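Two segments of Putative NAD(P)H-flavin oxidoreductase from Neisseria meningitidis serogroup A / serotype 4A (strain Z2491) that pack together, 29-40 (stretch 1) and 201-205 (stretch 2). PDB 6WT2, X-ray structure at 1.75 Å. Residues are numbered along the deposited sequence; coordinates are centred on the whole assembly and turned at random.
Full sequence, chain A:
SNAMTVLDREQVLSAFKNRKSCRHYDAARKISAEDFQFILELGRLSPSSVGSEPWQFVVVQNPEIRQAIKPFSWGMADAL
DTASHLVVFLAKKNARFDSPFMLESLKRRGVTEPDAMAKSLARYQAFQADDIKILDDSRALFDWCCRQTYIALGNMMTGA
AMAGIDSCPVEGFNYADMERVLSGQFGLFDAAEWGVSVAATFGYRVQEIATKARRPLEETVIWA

Stretch 1 (29-40) RKISAEDFQFIL
Stretch 2 (201-205) TFGYR

Segments far apart in sequence can be joined without one direct hydrogen bond between them. Here aromatic rings from one segment meet an arginine and aliphatic side chains from the other, and water links polar groups. Residues 29-32 form an extended lead-in to a helix that starts at Ala33, while 201-203 end a strand that gives way to loop at Tyr204. The CA atoms of Arg29 and Tyr204 lie 6.5 Å apart and those of Ile31 and Gly203 6.4 Å, so the register runs in reverse; together the segments bury 427 Å².

Tyr204 (phi/psi -119/128) covers most. Its side chain, chi1 m at -60° and chi2 -84°, points toward stretch 1 and takes the Arg29 guanidinium flat over one face: the planes meet at 18°, and CZ of Arg29 sits 3.8 Å from the centroid of the Tyr204 ring, a cation-pi stack. Arg29 reaches it with chi1 m, then chi2 -112° and chi3 -93°, both between wells; being exposed, it keeps its charge near solvent. Ile31 CG1 touches Tyr204 CE2 at 3.8 Å.

Phe202 (-142/144; chi1 m, chi2 -94°) makes the other apolar contacts. Ile31, rotamer mt, starts sideways but brings CD1 to 3.6 Å from Phe202 CB, bridging both aromatics. Within the helix, Phe36 (chi1 t) offers its ring edge, CE1 to Phe202 CD2 at 4.2 Å, and three residues later Ile39, also mt, lays CG2 over a face of the Phe202 ring, 3.9 Å from CE1. All four are buried, and their side chains have no polar groups to satisfy. Gly203, at 171/-156, has no side chain; its N lies 3.7 Å from Ile31 CD1.

Water supplies the polar links. One lies 2.8 Å from Arg29 O and accepts from Tyr204 N (2.9 Å). Another accepts from Ser32 N (2.7 Å), donates to Asp35 OD2 (2.8 Å) and bonds Tyr204 OH (2.7 Å). Ser32, chi1 p, caps the helix, its OG accepting from Asp35 N at 2.9 Å.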

ATOM      1  N   ARG A  29       5.706  27.493   4.723  1.00 29.15           N
ATOM      2  CA  ARG A  29       6.425  26.852   3.629  1.00 31.05           C
ATOM      3  C   ARG A  29       5.471  26.042   2.753  1.00 28.43           C
ATOM      4  O   ARG A  29       4.884  25.059   3.212  1.00 29.02           O
ATOM      5  CB  ARG A  29       7.535  25.961   4.177  1.00 32.23           C
ATOM      6  CG  ARG A  29       8.753  26.731   4.628  1.00 38.85           C
ATOM      7  CD  ARG A  29       9.915  26.428   3.708  1.00 47.52           C
ATOM      8  NE  ARG A  29      10.731  25.334   4.212  1.00 43.17           N
ATOM      9  CZ  ARG A  29      11.456  24.523   3.447  1.00 48.99           C
ATOM     10  NH1 ARG A  29      11.456  24.653   2.125  1.00 48.15           N
ATOM     11  NH2 ARG A  29      12.173  23.568   4.009  1.00 53.18           N
ATOM     12  N   LYS A  30       5.336  26.445   1.489  1.00 27.64           N
ATOM     13  CA  LYS A  30       4.464  25.766   0.539  1.00 26.86           C
ATOM     14  C   LYS A  30       5.284  24.925  -0.434  1.00 26.94           C
ATOM     15  O   LYS A  30       6.328  25.364  -0.926  1.00 27.51           O
ATOM     16  CB  LYS A  30       3.617  26.781  -0.241  1.00 28.27           C
ATOM     17  CG  LYS A  30       2.766  27.698   0.646  1.00 34.58           C
ATOM     18  CD  LYS A  30       1.819  26.877   1.502  1.00 38.68           C
ATOM     19  CE  LYS A  30       1.205  27.681   2.628  1.00 33.34           C
ATOM     20  NZ  LYS A  30       0.305  26.809   3.438  1.00 30.54           N
ATOM     21  N   ILE A  31       4.801  23.717  -0.715  1.00 25.07           N
ATOM     22  CA  ILE A  31       5.370  22.910  -1.786  1.00 26.52           C
ATOM     23  C   ILE A  31       5.044  23.574  -3.114  1.00 26.51           C
ATOM     24  O   ILE A  31       3.895  23.972  -3.350  1.00 27.08           O
ATOM     25  CB  ILE A  31       4.811  21.479  -1.731  1.00 25.51           C
ATOM     26  CG1 ILE A  31       5.148  20.803  -0.387  1.00 22.22           C
ATOM     27  CG2 ILE A  31       5.328  20.661  -2.886  1.00 23.52           C
ATOM     28  CD1 ILE A  31       4.241  19.625  -0.070  1.00 21.23           C
ATOM     29  N   SER A  32       6.047  23.720  -3.982  1.00 27.58           N
ATOM     30  CA  SER A  32       5.799  24.328  -5.286  1.00 30.59           C
ATOM     31  C   SER A  32       4.834  23.476  -6.108  1.00 30.51           C
ATOM     32  O   SER A  32       4.706  22.258  -5.907  1.00 27.88           O
ATOM     33  CB  SER A  32       7.101  24.497  -6.074  1.00 32.40           C
ATOM     34  OG  SER A  32       7.591  23.231  -6.497  1.00 30.05           O
ATOM     35  N   ALA A  33       4.170  24.137  -7.067  1.00 22.12           N
ATOM     36  CA  ALA A  33       3.270  23.434  -7.974  1.00 24.85           C
ATOM     37  C   ALA A  33       3.992  22.290  -8.670  1.00 24.95           C
ATOM     38  O   ALA A  33       3.473  21.175  -8.752  1.00 24.19           O
ATOM     39  CB  ALA A  33       2.687  24.406  -9.003  1.00 28.45           C
ATOM     40  N   GLU A  34       5.209  22.556  -9.161  1.00 27.75           N
ATOM     41  CA  GLU A  34       5.988  21.540  -9.859  1.00 26.00           C
ATOM     42  C   GLU A  34       6.356  20.383  -8.940  1.00 25.26           C
ATOM     43  O   GLU A  34       6.274  19.215  -9.342  1.00 23.71           O
ATOM     44  CB  GLU A  34       7.253  22.163 -10.457  1.00 33.12           C
ATOM     45  CG  GLU A  34       6.989  23.186 -11.578  1.00 47.18           C
ATOM     46  CD  GLU A  34       6.418  24.526 -11.085  1.00 52.91           C
ATOM     47  OE1 GLU A  34       6.434  24.800  -9.856  1.00 39.14           O
ATOM     48  OE2 GLU A  34       5.945  25.310 -11.944  1.00 59.44           O
ATOM     49  N   ASP A  35       6.784  20.678  -7.710  1.00 21.71           N
ATOM     50  CA  ASP A  35       7.137  19.594  -6.796  1.00 21.51           C
ATOM     51  C   ASP A  35       5.919  18.745  -6.456  1.00 23.85           C
ATOM     52  O   ASP A  35       6.012  17.512  -6.380  1.00 24.47           O
ATOM     53  CB  ASP A  35       7.771  20.145  -5.518  1.00 28.90           C
ATOM     54  CG  ASP A  35       9.228  20.522  -5.707  1.00 37.91           C
ATOM     55  OD1 ASP A  35       9.779  20.272  -6.805  1.00 40.39           O
ATOM     56  OD2 ASP A  35       9.817  21.082  -4.759  1.00 36.85           O
ATOM     57  N   PHE A  36       4.764  19.382  -6.264  1.00 24.24           N
ATOM     58  CA  PHE A  36       3.586  18.600  -5.926  1.00 27.15           C
ATOM     59  C   PHE A  36       3.092  17.780  -7.108  1.00 24.43           C
ATOM     60  O   PHE A  36       2.562  16.682  -6.907  1.00 25.43           O
ATOM     61  CB  PHE A  36       2.440  19.470  -5.408  1.00 27.66           C
ATOM     62  CG  PHE A  36       1.394  18.654  -4.719  1.00 25.67           C
ATOM     63  CD1 PHE A  36       1.673  18.060  -3.499  1.00 28.59           C
ATOM     64  CD2 PHE A  36       0.187  18.382  -5.330  1.00 26.98           C
ATOM     65  CE1 PHE A  36       0.741  17.249  -2.874  1.00 29.74           C
ATOM     66  CE2 PHE A  36      -0.750  17.569  -4.705  1.00 23.02           C
ATOM     67  CZ  PHE A  36      -0.471  17.008  -3.483  1.00 22.78           C
ATOM     68  N   GLN A  37       3.246  18.289  -8.336  1.00 24.40           N
ATOM     69  CA  GLN A  37       2.904  17.482  -9.503  1.00 26.42           C
ATOM     70  C   GLN A  37       3.736  16.210  -9.540  1.00 23.73           C
ATOM     71  O   GLN A  37       3.257  15.153  -9.966  1.00 22.23           O
ATOM     72  CB  GLN A  37       3.117  18.272 -10.794  1.00 26.90           C
ATOM     73  CG  GLN A  37       2.203  19.468 -10.974  1.00 40.40           C
ATOM     74  CD  GLN A  37       0.801  19.088 -11.429  1.00 52.08           C
ATOM     75  OE1 GLN A  37       0.629  18.241 -12.309  1.00 56.73           O
ATOM     76  NE2 GLN A  37      -0.211  19.720 -10.829  1.00 42.49           N
ATOM     77  N   PHE A  38       5.012  16.314  -9.157  1.00 22.70           N
ATOM     78  CA  PHE A  38       5.871  15.136  -9.068  1.00 21.05           C
ATOM     79  C   PHE A  38       5.315  14.123  -8.071  1.00 26.15           C
ATOM     80  O   PHE A  38       5.310  12.915  -8.337  1.00 21.99           O
ATOM     81  CB  PHE A  38       7.294  15.574  -8.703  1.00 20.68           C
ATOM     82  CG  PHE A  38       8.083  14.554  -7.906  1.00 20.61           C
ATOM     83  CD1 PHE A  38       8.677  13.466  -8.532  1.00 26.34           C
ATOM     84  CD2 PHE A  38       8.258  14.714  -6.534  1.00 21.62           C
ATOM     85  CE1 PHE A  38       9.410  12.545  -7.797  1.00 27.86           C
ATOM     86  CE2 PHE A  38       8.991  13.794  -5.792  1.00 25.47           C
ATOM     87  CZ  PHE A  38       9.564  12.709  -6.422  1.00 30.90           C
ATOM     88  N   ILE A  39       4.808  14.601  -6.932  1.00 20.61           N
ATOM     89  CA  ILE A  39       4.224  13.702  -5.936  1.00 25.74           C
ATOM     90  C   ILE A  39       2.980  13.016  -6.499  1.00 25.75           C
ATOM     91  O   ILE A  39       2.815  11.795  -6.388  1.00 21.07           O
ATOM     92  CB  ILE A  39       3.912  14.476  -4.642  1.00 19.91           C
ATOM     93  CG1 ILE A  39       5.208  14.985  -4.003  1.00 20.25           C
ATOM     94  CG2 ILE A  39       3.144  13.606  -3.662  1.00 19.73           C
ATOM     95  CD1 ILE A  39       4.957  15.923  -2.816  1.00 21.43           C
ATOM     96  N   LEU A  40       2.081  13.789  -7.116  1.00 21.71           N
ATOM     97  CA  LEU A  40       0.902  13.169  -7.726  1.00 19.30           C
ATOM     98  C   LEU A  40       1.307  12.137  -8.771  1.00 21.94           C
ATOM     99  O   LEU A  40       0.635  11.108  -8.940  1.00 18.98           O
ATOM    100  CB  LEU A  40      -0.000  14.231  -8.357  1.00 19.49           C
ATOM    101  CG  LEU A  40      -0.655  15.255  -7.423  1.00 23.24           C
ATOM    102  CD1 LEU A  40      -1.266  16.400  -8.246  1.00 24.40           C
ATOM    103  CD2 LEU A  40      -1.728  14.608  -6.556  1.00 21.95           C
ATOM    104  N   THR A 201      -0.923  13.990   4.592  1.00 21.12           N
ATOM    105  CA  THR A 201      -0.494  15.378   4.584  1.00 22.75           C
ATOM    106  C   THR A 201       0.917  15.469   4.016  1.00 22.29           C
ATOM    107  O   THR A 201       1.693  14.517   4.085  1.00 20.83           O
ATOM    108  CB  THR A 201      -0.536  15.980   5.999  1.00 20.52           C
ATOM    109  OG1 THR A 201       0.333  15.245   6.886  1.00 20.62           O
ATOM    110  CG2 THR A 201      -1.953  15.919   6.552  1.00 22.04           C
ATOM    111  N   PHE A 202       1.248  16.634   3.463  1.00 20.75           N
ATOM    112  CA  PHE A 202       2.571  16.886   2.906  1.00 24.69           C
ATOM    113  C   PHE A 202       2.998  18.306   3.214  1.00 24.68           C
ATOM    114  O   PHE A 202       2.181  19.232   3.164  1.00 22.27           O
ATOM    115  CB  PHE A 202       2.618  16.712   1.382  1.00 22.07           C
ATOM    116  CG  PHE A 202       2.264  15.337   0.908  1.00 25.17           C
ATOM    117  CD1 PHE A 202       3.252  14.396   0.673  1.00 20.76           C
ATOM    118  CD2 PHE A 202       0.941  14.994   0.665  1.00 26.37           C
ATOM    119  CE1 PHE A 202       2.921  13.120   0.235  1.00 20.46           C
ATOM    120  CE2 PHE A 202       0.603  13.719   0.224  1.00 28.38           C
ATOM    121  CZ  PHE A 202       1.593  12.777   0.019  1.00 20.10           C
ATOM    122  N   GLY A 203       4.290  18.476   3.466  1.00 25.72           N
ATOM    123  CA  GLY A 203       4.826  19.799   3.730  1.00 27.88           C
ATOM    124  C   GLY A 203       6.264  19.712   4.195  1.00 28.40           C
ATOM    125  O   GLY A 203       6.970  18.746   3.902  1.00 24.75           O
ATOM    126  N   TYR A 204       6.681  20.738   4.922  1.00 23.98           N
ATOM    127  CA  TYR A 204       8.025  20.829   5.463  1.00 25.02           C
ATOM    128  C   TYR A 204       7.940  20.882   6.982  1.00 24.89           C
ATOM    129  O   TYR A 204       7.213  21.712   7.536  1.00 26.65           O
ATOM    130  CB  TYR A 204       8.738  22.054   4.897  1.00 25.90           C
ATOM    131  CG  TYR A 204       8.870  22.011   3.394  1.00 25.47           C
ATOM    132  CD1 TYR A 204       9.927  21.328   2.800  1.00 29.42           C
ATOM    133  CD2 TYR A 204       7.936  22.638   2.567  1.00 25.23           C
ATOM    134  CE1 TYR A 204      10.060  21.274   1.420  1.00 29.11           C
ATOM    135  CE2 TYR A 204       8.065  22.592   1.172  1.00 30.80           C
ATOM    136  CZ  TYR A 204       9.136  21.906   0.615  1.00 27.27           C
ATOM    137  OH  TYR A 204       9.284  21.833  -0.749  1.00 28.40           O
ATOM    138  N   ARG A 205       8.685  20.002   7.648  1.00 25.00           N
ATOM    139  CA  ARG A 205       8.560  19.840   9.091  1.00 25.18           C
ATOM    140  C   ARG A 205       8.998  21.103   9.828  1.00 27.83           C
ATOM    141  O   ARG A 205       9.904  21.821   9.402  1.00 26.81           O
ATOM    142  CB  ARG A 205       9.393  18.650   9.572  1.00 32.82           C
ATOM    143  CG  ARG A 205      10.896  18.866   9.488  1.00 32.11           C
ATOM    144  CD  ARG A 205      11.651  17.551   9.588  1.00 33.28           C
ATOM    145  NE  ARG A 205      13.085  17.750   9.415  1.00 39.45           N
ATOM    146  CZ  ARG A 205      13.728  17.589   8.260  1.00 44.54           C
ATOM    147  NH1 ARG A 205      13.060  17.215   7.178  1.00 39.57           N
ATOM    148  NH2 ARG A 205      15.040  17.793   8.190  1.00 45.38           N
TER
HETATM  149  O   HOH W   1       5.001  23.138   5.239  1.00 23.13           O
HETATM  150  O   HOH W   2       8.480  22.890  -3.148  1.00 28.76           O